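Local coordinates for protein 3-deoxy-manno-octulosonate cytidylyltransferase (Escherichia coli, PDB 1GQC) that catalyses the transfer of CMP from CTP to the eight-carbon sugar KDO, giving the CMP-KDO used in lipopolysaccharide biosynthesis, at residues A123-A128 with K171-Y176; F153-I158 with E198-L203. All coordinates share one frame; numbering follows the deposited sequence.

Contact 1 (A123-A128 with K171-Y176). With CMK (cytidine 5'-monophosphate 3-deoxy-beta-D-gulo-oct-2-ulo-pyranosonic acid), chain D.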
ATOM      1  N   ALA A 123      -2.580  10.548  12.426  1.00 15.76           N
ATOM      2  CA  ALA A 123      -1.194  10.883  12.178  1.00 14.92           C
ATOM      3  C   ALA A 123      -0.316   9.888  12.932  1.00 14.78           C
ATOM      4  O   ALA A 123      -0.714   9.378  13.978  1.00 16.29           O
ATOM      5  CB  ALA A 123      -0.914  12.290  12.654  1.00 16.58           C
ATOM      6  N   THR A 124       0.869   9.606  12.403  1.00 13.20           N
ATOM      7  CA  THR A 124       1.795   8.692  13.064  1.00 11.59           C
ATOM      8  C   THR A 124       3.224   9.112  12.717  1.00 13.31           C
ATOM      9  O   THR A 124       3.420  10.056  11.943  1.00 13.21           O
ATOM     10  CB  THR A 124       1.567   7.226  12.643  1.00  9.99           C
ATOM     11  OG1 THR A 124       2.355   6.376  13.483  1.00 11.75           O
ATOM     12  CG2 THR A 124       1.977   6.997  11.165  1.00  8.85           C
ATOM     13  N   LEU A 125       4.209   8.409  13.282  1.00 12.91           N
ATOM     14  CA  LEU A 125       5.627   8.701  13.076  1.00 12.75           C
ATOM     15  C   LEU A 125       6.436   7.623  12.322  1.00 12.73           C
ATOM     16  O   LEU A 125       6.069   6.447  12.316  1.00 10.12           O
ATOM     17  CB  LEU A 125       6.275   8.928  14.437  1.00 13.55           C
ATOM     18  CG  LEU A 125       5.799  10.072  15.328  1.00 12.74           C
ATOM     19  CD1 LEU A 125       6.563  10.022  16.629  1.00 10.65           C
ATOM     20  CD2 LEU A 125       6.043  11.401  14.648  1.00 11.76           C
ATOM     21  N   CYS A 126       7.544   8.033  11.702  1.00 13.04           N
ATOM     22  CA  CYS A 126       8.410   7.096  10.982  1.00 14.63           C
ATOM     23  C   CYS A 126       9.835   7.639  10.909  1.00 15.16           C
ATOM     24  O   CYS A 126      10.030   8.835  11.010  1.00 14.49           O
ATOM     25  CB  CYS A 126       7.899   6.894   9.563  1.00 14.11           C
ATOM     26  SG  CYS A 126       8.075   8.363   8.552  1.00 20.55           S
ATOM     27  N   HIS A 127      10.830   6.774  10.716  1.00 17.57           N
ATOM     28  CA  HIS A 127      12.210   7.245  10.592  1.00 18.10           C
ATOM     29  C   HIS A 127      13.042   6.325   9.695  1.00 18.34           C
ATOM     30  O   HIS A 127      12.793   5.127   9.630  1.00 20.56           O
ATOM     31  CB  HIS A 127      12.857   7.404  11.977  1.00 15.28           C
ATOM     32  CG  HIS A 127      13.311   6.119  12.591  1.00 15.04           C
ATOM     33  ND1 HIS A 127      14.357   5.384  12.082  1.00 15.37           N
ATOM     34  CD2 HIS A 127      12.875   5.453  13.686  1.00 15.55           C
ATOM     35  CE1 HIS A 127      14.550   4.319  12.839  1.00 17.32           C
ATOM     36  NE2 HIS A 127      13.661   4.336  13.820  1.00 17.29           N
ATOM     37  N   ALA A 128      14.028   6.888   9.004  1.00 18.17           N
ATOM     38  CA  ALA A 128      14.866   6.109   8.080  1.00 18.72           C
ATOM     39  C   ALA A 128      15.612   4.911   8.682  1.00 18.69           C
ATOM     40  O   ALA A 128      16.112   4.977   9.811  1.00 20.00           O
ATOM     41  CB  ALA A 128      15.882   7.048   7.374  1.00 15.28           C
ATOM     42  N   LYS A 171      10.990   3.022   8.797  1.00 17.93           N
ATOM     43  CA  LYS A 171      10.437   2.176   9.846  1.00 17.23           C
ATOM     44  C   LYS A 171       9.250   2.898  10.491  1.00 16.78           C
ATOM     45  O   LYS A 171       9.290   4.111  10.691  1.00 14.96           O
ATOM     46  CB  LYS A 171      11.481   1.863  10.913  1.00 18.12           C
ATOM     47  CG  LYS A 171      10.853   1.580  12.274  1.00 20.46           C
ATOM     48  CD  LYS A 171      11.865   1.163  13.327  1.00 21.62           C
ATOM     49  CE  LYS A 171      11.159   0.916  14.668  1.00 22.55           C
ATOM     50  NZ  LYS A 171      12.049   0.388  15.745  1.00 21.39           N
ATOM     51  N   HIS A 172       8.194   2.156  10.810  1.00 15.27           N
ATOM     52  CA  HIS A 172       7.032   2.773  11.419  1.00 15.20           C
ATOM     53  C   HIS A 172       7.171   2.826  12.931  1.00 16.89           C
ATOM     54  O   HIS A 172       7.379   1.803  13.597  1.00 16.19           O
ATOM     55  CB  HIS A 172       5.747   2.005  11.111  1.00 14.66           C
ATOM     56  CG  HIS A 172       4.528   2.571  11.788  1.00 16.15           C
ATOM     57  ND1 HIS A 172       3.470   1.786  12.203  1.00 16.08           N
ATOM     58  CD2 HIS A 172       4.192   3.846  12.105  1.00 17.86           C
ATOM     59  CE1 HIS A 172       2.538   2.553  12.746  1.00 16.31           C
ATOM     60  NE2 HIS A 172       2.951   3.808  12.699  1.00 18.12           N
ATOM     61  N   VAL A 173       7.059   4.024  13.478  1.00 15.55           N
ATOM     62  CA  VAL A 173       7.114   4.193  14.912  1.00 16.36           C
ATOM     63  C   VAL A 173       5.661   4.137  15.372  1.00 17.55           C
ATOM     64  O   VAL A 173       4.853   5.003  15.014  1.00 18.20           O
ATOM     65  CB  VAL A 173       7.741   5.536  15.286  1.00 16.86           C
ATOM     66  CG1 VAL A 173       7.650   5.754  16.788  1.00 15.39           C
ATOM     67  CG2 VAL A 173       9.198   5.555  14.838  1.00 15.84           C
ATOM     68  N   GLY A 174       5.339   3.112  16.159  1.00 19.28           N
ATOM     69  CA  GLY A 174       3.976   2.889  16.623  1.00 18.80           C
ATOM     70  C   GLY A 174       3.258   3.884  17.516  1.00 18.65           C
ATOM     71  O   GLY A 174       2.630   3.493  18.495  1.00 21.73           O
ATOM     72  N   ILE A 175       3.327   5.165  17.196  1.00 18.40           N
ATOM     73  CA  ILE A 175       2.639   6.175  17.993  1.00 17.21           C
ATOM     74  C   ILE A 175       1.545   6.705  17.097  1.00 14.93           C
ATOM     75  O   ILE A 175       1.786   6.936  15.914  1.00 13.56           O
ATOM     76  CB  ILE A 175       3.541   7.352  18.351  1.00 18.69           C
ATOM     77  CG1 ILE A 175       4.731   6.862  19.161  1.00 23.14           C
ATOM     78  CG2 ILE A 175       2.748   8.396  19.118  1.00 20.43           C
ATOM     79  CD1 ILE A 175       5.658   7.975  19.612  1.00 23.53           C
ATOM     80  N   TYR A 176       0.348   6.897  17.643  1.00 12.25           N
ATOM     81  CA  TYR A 176      -0.735   7.407  16.829  1.00 11.23           C
ATOM     82  C   TYR A 176      -1.485   8.577  17.469  1.00 12.66           C
ATOM     83  O   TYR A 176      -1.618   8.684  18.694  1.00 12.10           O
ATOM     84  CB  TYR A 176      -1.763   6.313  16.520  1.00 11.10           C
ATOM     85  CG  TYR A 176      -1.259   5.064  15.836  1.00 12.78           C
ATOM     86  CD1 TYR A 176      -0.984   3.914  16.573  1.00 12.75           C
ATOM     87  CD2 TYR A 176      -1.178   4.987  14.444  1.00 12.04           C
ATOM     88  CE1 TYR A 176      -0.662   2.715  15.953  1.00 13.02           C
ATOM     89  CE2 TYR A 176      -0.855   3.794  13.807  1.00 13.24           C
ATOM     90  CZ  TYR A 176      -0.601   2.655  14.566  1.00 13.09           C
ATOM     91  OH  TYR A 176      -0.309   1.449  13.965  1.00  9.05           O
TER
HETATM   92  N1C CMK D1244      -2.245  -3.896  23.383  1.00 30.59           N
HETATM   93  C2C CMK D1244      -3.450  -3.826  24.022  1.00 30.49           C
HETATM   94  N3C CMK D1244      -4.440  -4.877  23.810  1.00 31.01           N
HETATM   95  C4C CMK D1244      -4.225  -5.894  23.030  1.00 31.34           C
HETATM   96  C5C CMK D1244      -2.903  -5.950  22.346  1.00 30.22           C
HETATM   97  C6C CMK D1244      -1.992  -4.971  22.545  1.00 30.60           C
HETATM   98  O2C CMK D1244      -3.757  -2.919  24.774  1.00 29.05           O
HETATM   99  N4C CMK D1244      -5.114  -6.835  22.838  1.00 32.81           N
HETATM  100  C1' CMK D1244      -1.242  -2.832  23.582  1.00 30.41           C
HETATM  101  C2' CMK D1244       0.175  -3.328  23.955  1.00 30.16           C
HETATM  102  O2' CMK D1244       0.229  -3.650  25.357  1.00 32.32           O
HETATM  103  C3' CMK D1244       1.078  -2.160  23.536  1.00 30.21           C
HETATM  104  C4' CMK D1244       0.267  -1.488  22.402  1.00 29.36           C
HETATM  105  O4' CMK D1244      -1.029  -2.073  22.401  1.00 29.94           O
HETATM  106  O3' CMK D1244       1.249  -1.197  24.606  1.00 30.89           O
HETATM  107  C5' CMK D1244       0.849  -1.658  20.985  1.00 26.83           C
HETATM  108  O5' CMK D1244       1.183  -3.003  20.682  1.00 23.62           O
HETATM  109  PA  CMK D1244       2.477  -3.688  20.058  1.00 21.99           P
HETATM  110  O1A CMK D1244       3.675  -3.619  20.958  1.00 23.89           O
HETATM  111  O2A CMK D1244       2.172  -5.126  19.783  1.00 22.20           O
HETATM  112  O6  CMK D1244       2.809  -1.897  16.601  1.00 16.04           O
HETATM  113  C2  CMK D1244       2.401  -3.085  17.339  1.00 17.58           C
HETATM  114  O2  CMK D1244       2.847  -2.970  18.688  1.00 20.02           O
HETATM  115  C3  CMK D1244       0.843  -3.265  17.269  1.00 16.19           C
HETATM  116  C4  CMK D1244       0.395  -3.305  15.781  1.00 16.65           C
HETATM  117  O4  CMK D1244      -1.025  -3.481  15.735  1.00 19.79           O
HETATM  118  C5  CMK D1244       0.842  -1.963  15.083  1.00 16.47           C
HETATM  119  C6  CMK D1244       2.410  -1.865  15.190  1.00 16.14           C
HETATM  120  C7  CMK D1244       2.945  -0.568  14.534  1.00 16.58           C
HETATM  121  C1  CMK D1244       3.206  -4.325  16.860  1.00 17.15           C
HETATM  122  O1X CMK D1244       4.520  -4.242  16.983  1.00 14.82           O
HETATM  123  O1Y CMK D1244       2.699  -5.336  16.412  1.00 18.47           O
HETATM  124  O5  CMK D1244       0.247  -0.815  15.736  1.00 16.91           O
HETATM  125  C8  CMK D1244       4.368  -0.187  15.066  1.00 16.34           C
HETATM  126  O8  CMK D1244       5.211  -1.343  15.019  1.00 18.35           O
HETATM  127  O7  CMK D1244       3.006  -0.777  13.114  1.00 16.65           O
HETATM  128  O   HOH W   1      13.971   2.583  15.945  1.00 19.36           O

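Contact 2 (F153-I158 with E198-L203). With CMK (cytidine 5'-monophosphate 3-deoxy-beta-D-gulo-oct-2-ulo-pyranosonic acid), chain D.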
ATOM      1  N   PHE A 153       1.334  -0.205   4.929  1.00 14.57           N
ATOM      2  CA  PHE A 153       2.201  -0.598   6.054  1.00 14.88           C
ATOM      3  C   PHE A 153       2.369  -2.123   5.969  1.00 16.62           C
ATOM      4  O   PHE A 153       1.423  -2.803   5.580  1.00 17.66           O
ATOM      5  CB  PHE A 153       1.549  -0.306   7.423  1.00 11.64           C
ATOM      6  CG  PHE A 153       1.388   1.165   7.764  1.00  9.18           C
ATOM      7  CD1 PHE A 153       0.265   1.874   7.351  1.00  5.00           C
ATOM      8  CD2 PHE A 153       2.335   1.819   8.580  1.00  9.14           C
ATOM      9  CE1 PHE A 153       0.068   3.218   7.744  1.00  5.62           C
ATOM     10  CE2 PHE A 153       2.147   3.152   8.973  1.00  7.68           C
ATOM     11  CZ  PHE A 153       0.999   3.851   8.550  1.00  5.00           C
ATOM     12  N   SER A 154       3.525  -2.669   6.378  1.00 16.08           N
ATOM     13  CA  SER A 154       3.744  -4.126   6.318  1.00 17.07           C
ATOM     14  C   SER A 154       4.928  -4.659   7.103  1.00 17.76           C
ATOM     15  O   SER A 154       5.874  -3.931   7.379  1.00 19.81           O
ATOM     16  CB  SER A 154       3.917  -4.601   4.867  1.00 16.88           C
ATOM     17  OG  SER A 154       4.258  -5.984   4.810  1.00 13.14           O
ATOM     18  N   ARG A 155       4.869  -5.942   7.459  1.00 17.54           N
ATOM     19  CA  ARG A 155       5.961  -6.579   8.185  1.00 17.83           C
ATOM     20  C   ARG A 155       6.929  -7.079   7.134  1.00 18.52           C
ATOM     21  O   ARG A 155       8.071  -7.439   7.422  1.00 19.75           O
ATOM     22  CB  ARG A 155       5.447  -7.732   9.051  1.00 17.41           C
ATOM     23  CG  ARG A 155       4.596  -7.254  10.221  1.00 20.74           C
ATOM     24  CD  ARG A 155       4.283  -8.349  11.200  1.00 19.78           C
ATOM     25  NE  ARG A 155       3.513  -7.857  12.343  1.00 19.17           N
ATOM     26  CZ  ARG A 155       4.038  -7.330  13.450  1.00 18.11           C
ATOM     27  NH1 ARG A 155       5.346  -7.204  13.599  1.00 19.40           N
ATOM     28  NH2 ARG A 155       3.247  -6.947  14.430  1.00 17.21           N
ATOM     29  N   SER A 156       6.457  -7.075   5.895  1.00 17.69           N
ATOM     30  CA  SER A 156       7.258  -7.502   4.773  1.00 19.12           C
ATOM     31  C   SER A 156       8.137  -6.322   4.357  1.00 18.75           C
ATOM     32  O   SER A 156       7.691  -5.172   4.437  1.00 20.61           O
ATOM     33  CB  SER A 156       6.344  -7.897   3.631  1.00 19.03           C
ATOM     34  OG  SER A 156       7.133  -8.233   2.524  1.00 24.41           O
ATOM     35  N   PRO A 157       9.391  -6.577   3.912  1.00 17.63           N
ATOM     36  CA  PRO A 157      10.292  -5.485   3.500  1.00 17.69           C
ATOM     37  C   PRO A 157       9.790  -4.787   2.243  1.00 17.16           C
ATOM     38  O   PRO A 157       9.964  -5.296   1.140  1.00 17.97           O
ATOM     39  CB  PRO A 157      11.643  -6.185   3.240  1.00 14.84           C
ATOM     40  CG  PRO A 157      11.501  -7.522   3.898  1.00 14.13           C
ATOM     41  CD  PRO A 157      10.044  -7.880   3.712  1.00 14.97           C
ATOM     42  N   ILE A 158       9.151  -3.637   2.417  1.00 16.40           N
ATOM     43  CA  ILE A 158       8.641  -2.869   1.288  1.00 17.17           C
ATOM     44  C   ILE A 158       9.219  -1.461   1.380  1.00 17.96           C
ATOM     45  O   ILE A 158       9.343  -0.891   2.471  1.00 19.31           O
ATOM     46  CB  ILE A 158       7.082  -2.784   1.264  1.00 15.90           C
ATOM     47  CG1 ILE A 158       6.543  -2.371   2.634  1.00 14.96           C
ATOM     48  CG2 ILE A 158       6.495  -4.107   0.790  1.00 18.54           C
ATOM     49  CD1 ILE A 158       5.116  -1.828   2.590  1.00 17.59           C
ATOM     50  N   GLU A 198      -1.482  -9.610   8.724  1.00 15.04           N
ATOM     51  CA  GLU A 198      -0.273  -8.909   9.185  1.00 15.44           C
ATOM     52  C   GLU A 198      -0.229  -8.657  10.682  1.00 15.04           C
ATOM     53  O   GLU A 198       0.840  -8.523  11.267  1.00 17.52           O
ATOM     54  CB  GLU A 198      -0.129  -7.557   8.468  1.00 12.49           C
ATOM     55  CG  GLU A 198       0.045  -7.675   6.969  1.00  9.29           C
ATOM     56  CD  GLU A 198       1.371  -7.127   6.506  1.00  9.52           C
ATOM     57  OE1 GLU A 198       2.313  -7.069   7.323  1.00 10.12           O
ATOM     58  OE2 GLU A 198       1.480  -6.772   5.318  1.00  8.86           O
ATOM     59  N   SER A 199      -1.399  -8.599  11.293  1.00 15.81           N
ATOM     60  CA  SER A 199      -1.519  -8.307  12.715  1.00 15.13           C
ATOM     61  C   SER A 199      -1.022  -6.875  12.947  1.00 12.46           C
ATOM     62  O   SER A 199      -0.103  -6.613  13.727  1.00 11.02           O
ATOM     63  CB  SER A 199      -0.719  -9.304  13.547  1.00 17.61           C
ATOM     64  OG  SER A 199      -1.168  -9.246  14.888  1.00 23.19           O
ATOM     65  N   LEU A 200      -1.641  -5.955  12.224  1.00 12.11           N
ATOM     66  CA  LEU A 200      -1.328  -4.537  12.309  1.00 11.46           C
ATOM     67  C   LEU A 200      -2.661  -3.826  12.394  1.00 10.82           C
ATOM     68  O   LEU A 200      -3.380  -3.722  11.402  1.00 10.58           O
ATOM     69  CB  LEU A 200      -0.544  -4.071  11.064  1.00  8.78           C
ATOM     70  CG  LEU A 200       0.868  -4.669  10.951  1.00  7.92           C
ATOM     71  CD1 LEU A 200       1.600  -4.097   9.738  1.00  7.74           C
ATOM     72  CD2 LEU A 200       1.624  -4.377  12.238  1.00  5.00           C
ATOM     73  N   GLU A 201      -2.983  -3.343  13.585  1.00  9.71           N
ATOM     74  CA  GLU A 201      -4.250  -2.657  13.819  1.00 11.09           C
ATOM     75  C   GLU A 201      -4.536  -1.487  12.868  1.00 12.71           C
ATOM     76  O   GLU A 201      -5.669  -1.368  12.375  1.00 12.09           O
ATOM     77  CB  GLU A 201      -4.334  -2.196  15.282  1.00 10.38           C
ATOM     78  CG  GLU A 201      -3.323  -1.131  15.656  1.00  9.95           C
ATOM     79  CD  GLU A 201      -2.984  -1.144  17.132  1.00 10.63           C
ATOM     80  OE1 GLU A 201      -3.809  -0.721  17.984  1.00  9.36           O
ATOM     81  OE2 GLU A 201      -1.868  -1.587  17.435  1.00 11.08           O
ATOM     82  N   GLN A 202      -3.533  -0.640  12.604  1.00 12.34           N
ATOM     83  CA  GLN A 202      -3.706   0.515  11.706  1.00 12.61           C
ATOM     84  C   GLN A 202      -4.236   0.128  10.302  1.00 14.66           C
ATOM     85  O   GLN A 202      -4.745   0.983   9.555  1.00 15.27           O
ATOM     86  CB  GLN A 202      -2.380   1.288  11.540  1.00 11.84           C
ATOM     87  CG  GLN A 202      -1.262   0.516  10.811  1.00  8.74           C
ATOM     88  CD  GLN A 202      -0.454  -0.379  11.741  1.00 10.31           C
ATOM     89  OE1 GLN A 202      -1.022  -1.146  12.523  1.00  7.76           O
ATOM     90  NE2 GLN A 202       0.884  -0.288  11.655  1.00  8.35           N
ATOM     91  N   LEU A 203      -4.121  -1.149   9.942  1.00 14.24           N
ATOM     92  CA  LEU A 203      -4.590  -1.571   8.636  1.00 13.99           C
ATOM     93  C   LEU A 203      -6.132  -1.585   8.583  1.00 14.51           C
ATOM     94  O   LEU A 203      -6.725  -1.636   7.495  1.00 15.87           O
ATOM     95  CB  LEU A 203      -3.961  -2.931   8.245  1.00 10.33           C
ATOM     96  CG  LEU A 203      -2.427  -2.934   7.983  1.00 12.22           C
ATOM     97  CD1 LEU A 203      -1.951  -4.356   7.642  1.00  9.36           C
ATOM     98  CD2 LEU A 203      -2.044  -1.977   6.833  1.00  8.01           C
TER
HETATM   99  N1C CMK D1244      -2.245  -3.896  23.383  1.00 30.59           N
HETATM  100  C2C CMK D1244      -3.450  -3.826  24.022  1.00 30.49           C
HETATM  101  N3C CMK D1244      -4.440  -4.877  23.810  1.00 31.01           N
HETATM  102  C4C CMK D1244      -4.225  -5.894  23.030  1.00 31.34           C
HETATM  103  C5C CMK D1244      -2.903  -5.950  22.346  1.00 30.22           C
HETATM  104  C6C CMK D1244      -1.992  -4.971  22.545  1.00 30.60           C
HETATM  105  O2C CMK D1244      -3.757  -2.919  24.774  1.00 29.05           O
HETATM  106  N4C CMK D1244      -5.114  -6.835  22.838  1.00 32.81           N
HETATM  107  C1' CMK D1244      -1.242  -2.832  23.582  1.00 30.41           C
HETATM  108  C2' CMK D1244       0.175  -3.328  23.955  1.00 30.16           C
HETATM  109  O2' CMK D1244       0.229  -3.650  25.357  1.00 32.32           O
HETATM  110  C3' CMK D1244       1.078  -2.160  23.536  1.00 30.21           C
HETATM  111  C4' CMK D1244       0.267  -1.488  22.402  1.00 29.36           C
HETATM  112  O4' CMK D1244      -1.029  -2.073  22.401  1.00 29.94           O
HETATM  113  O3' CMK D1244       1.249  -1.197  24.606  1.00 30.89           O
HETATM  114  C5' CMK D1244       0.849  -1.658  20.985  1.00 26.83           C
HETATM  115  O5' CMK D1244       1.183  -3.003  20.682  1.00 23.62           O
HETATM  116  PA  CMK D1244       2.477  -3.688  20.058  1.00 21.99           P
HETATM  117  O1A CMK D1244       3.675  -3.619  20.958  1.00 23.89           O
HETATM  118  O2A CMK D1244       2.172  -5.126  19.783  1.00 22.20           O
HETATM  119  O6  CMK D1244       2.809  -1.897  16.601  1.00 16.04           O
HETATM  120  C2  CMK D1244       2.401  -3.085  17.339  1.00 17.58           C
HETATM  121  O2  CMK D1244       2.847  -2.970  18.688  1.00 20.02           O
HETATM  122  C3  CMK D1244       0.843  -3.265  17.269  1.00 16.19           C
HETATM  123  C4  CMK D1244       0.395  -3.305  15.781  1.00 16.65           C
HETATM  124  O4  CMK D1244      -1.025  -3.481  15.735  1.00 19.79           O
HETATM  125  C5  CMK D1244       0.842  -1.963  15.083  1.00 16.47           C
HETATM  126  C6  CMK D1244       2.410  -1.865  15.190  1.00 16.14           C
HETATM  127  C7  CMK D1244       2.945  -0.568  14.534  1.00 16.58           C
HETATM  128  C1  CMK D1244       3.206  -4.325  16.860  1.00 17.15           C
HETATM  129  O1X CMK D1244       4.520  -4.242  16.983  1.00 14.82           O
HETATM  130  O1Y CMK D1244       2.699  -5.336  16.412  1.00 18.47           O
HETATM  131  O5  CMK D1244       0.247  -0.815  15.736  1.00 16.91           O
HETATM  132  C8  CMK D1244       4.368  -0.187  15.066  1.00 16.34           C
HETATM  133  O8  CMK D1244       5.211  -1.343  15.019  1.00 18.35           O
HETATM  134  O7  CMK D1244       3.006  -0.777  13.114  1.00 16.65           O

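Contact 1 (A123-A128 with K171-Y176)
T124 and H172 meet at about a right angle between two antiparallel strands, where a short chain of hydrogen bonds links the two strands. H172 NE2 donates to T124 OG1 at 2.8 Å, with the hydroxyl in the plane of the imidazole, and OG1 in turn donates a hydrogen bond to I175 O. The threonine torsion explains this: with chi1 at -171°, OG1 lies opposite the backbone N and reaches across to the neighbouring strand. Held through NE2, the imidazole turns ND1 to the sugar, 2.8 Å from O7 of the bound CMP-KDO.

Backbone bonds are regular at one end and interrupted at the other. H127 and K171 form a hydrogen-bonded pair with both bonds made: K171 N donates to H127 O at 2.9 Å, and H127 N donates back to K171 O. At L125 and V173, V173 N donates to L125 O, but V173 O accepts from I175 N, closing an inverse gamma turn centred on G174. That turn brings the glycine to the ligand, its CA 3.5 Å from C8 of CMP-KDO.

Apolar contacts gather on the face carrying L125 and V173. L125 CB is 3.8 Å from V173 CB, while L125 CD1 meets I175 CD1 at 3.7 Å; L110 of helix 104-116 packs against both L125 and I175.

On the same face H127 and K171 run side by side, the lysine CB lying over one face of the imidazole and K171 CD 3.7 Å from H127 NE2. Their polar ends share a water, which accepts from K171 NZ. H127 ND1 donates to A128 O, fixing the ring's rotation.

Together the strands form an antiparallel pair in the mixed sheet of this cytidylyltransferase, and the face bearing T124 and H172 forms part of the pocket for the KDO sugar.

Contact 2 (F153-I158 with E198-L203)
R155 lies against E198 just past the end of strand 150-154, where S154 OG accepts from S156 N in an ST turn. Starting at the base of the arginine, CB is 3.6 Å from E198 OE1, and CG passes the same oxygen. CD moves on to the main chain of E198, and NE donates to E198 O at 3.0 Å, the acceptor lying in the guanidinium plane. L200 CD2 sits over one face of that group. NH1 bonds to P137 O, whereas NH2 makes weak bonds to S199 O and to the carboxylate oxygen O1Y of CMP-KDO. Shortening this side chain to an alanine is likely to leave E198 O and P137 O without these donors and to take a cationic neighbour from the sugar carboxylate.

The E198 carboxylate points back along the arginine and grips the turn through syn lone pairs: OE1 takes R155 N at 2.8 Å, and OE2 takes S154 OG at 2.9 Å. OE2 also bonds to Y152 OH and to Y160 N of the second subunit, so this acid joins the turn to the dimer interface.

Further along, Q202 CG lies over the F153 ring in a CH-pi contact, 4.1 Å from its centroid. Chi2 of -85° bends the glutamine beyond CG, and NE2 bonds to the sugar O7. Next to it, E201 OE2 accepts from both O4 and O5 of the sugar, at 2.7 and 2.8 Å.

In the fold
From the N terminus, the chain lays down 123-128, then 153-158, then 171-176 and finally 198-203, so the two contacts cross rather than nest. Contact 1 closes a loop of 42 residues that holds strands 141-144 and 150-154; contact 2 closes one of 39 residues that takes in strand 169-179 and helices 180-184 and 193-198. The first ties strand 122-129 into the sheet, while the second fastens the loop between helices 193-198 and 203-207 to the end of strand 150-154. They meet where the H172 and F153 rings pack with planes about 55° apart, and both line the pocket of CMP-KDO.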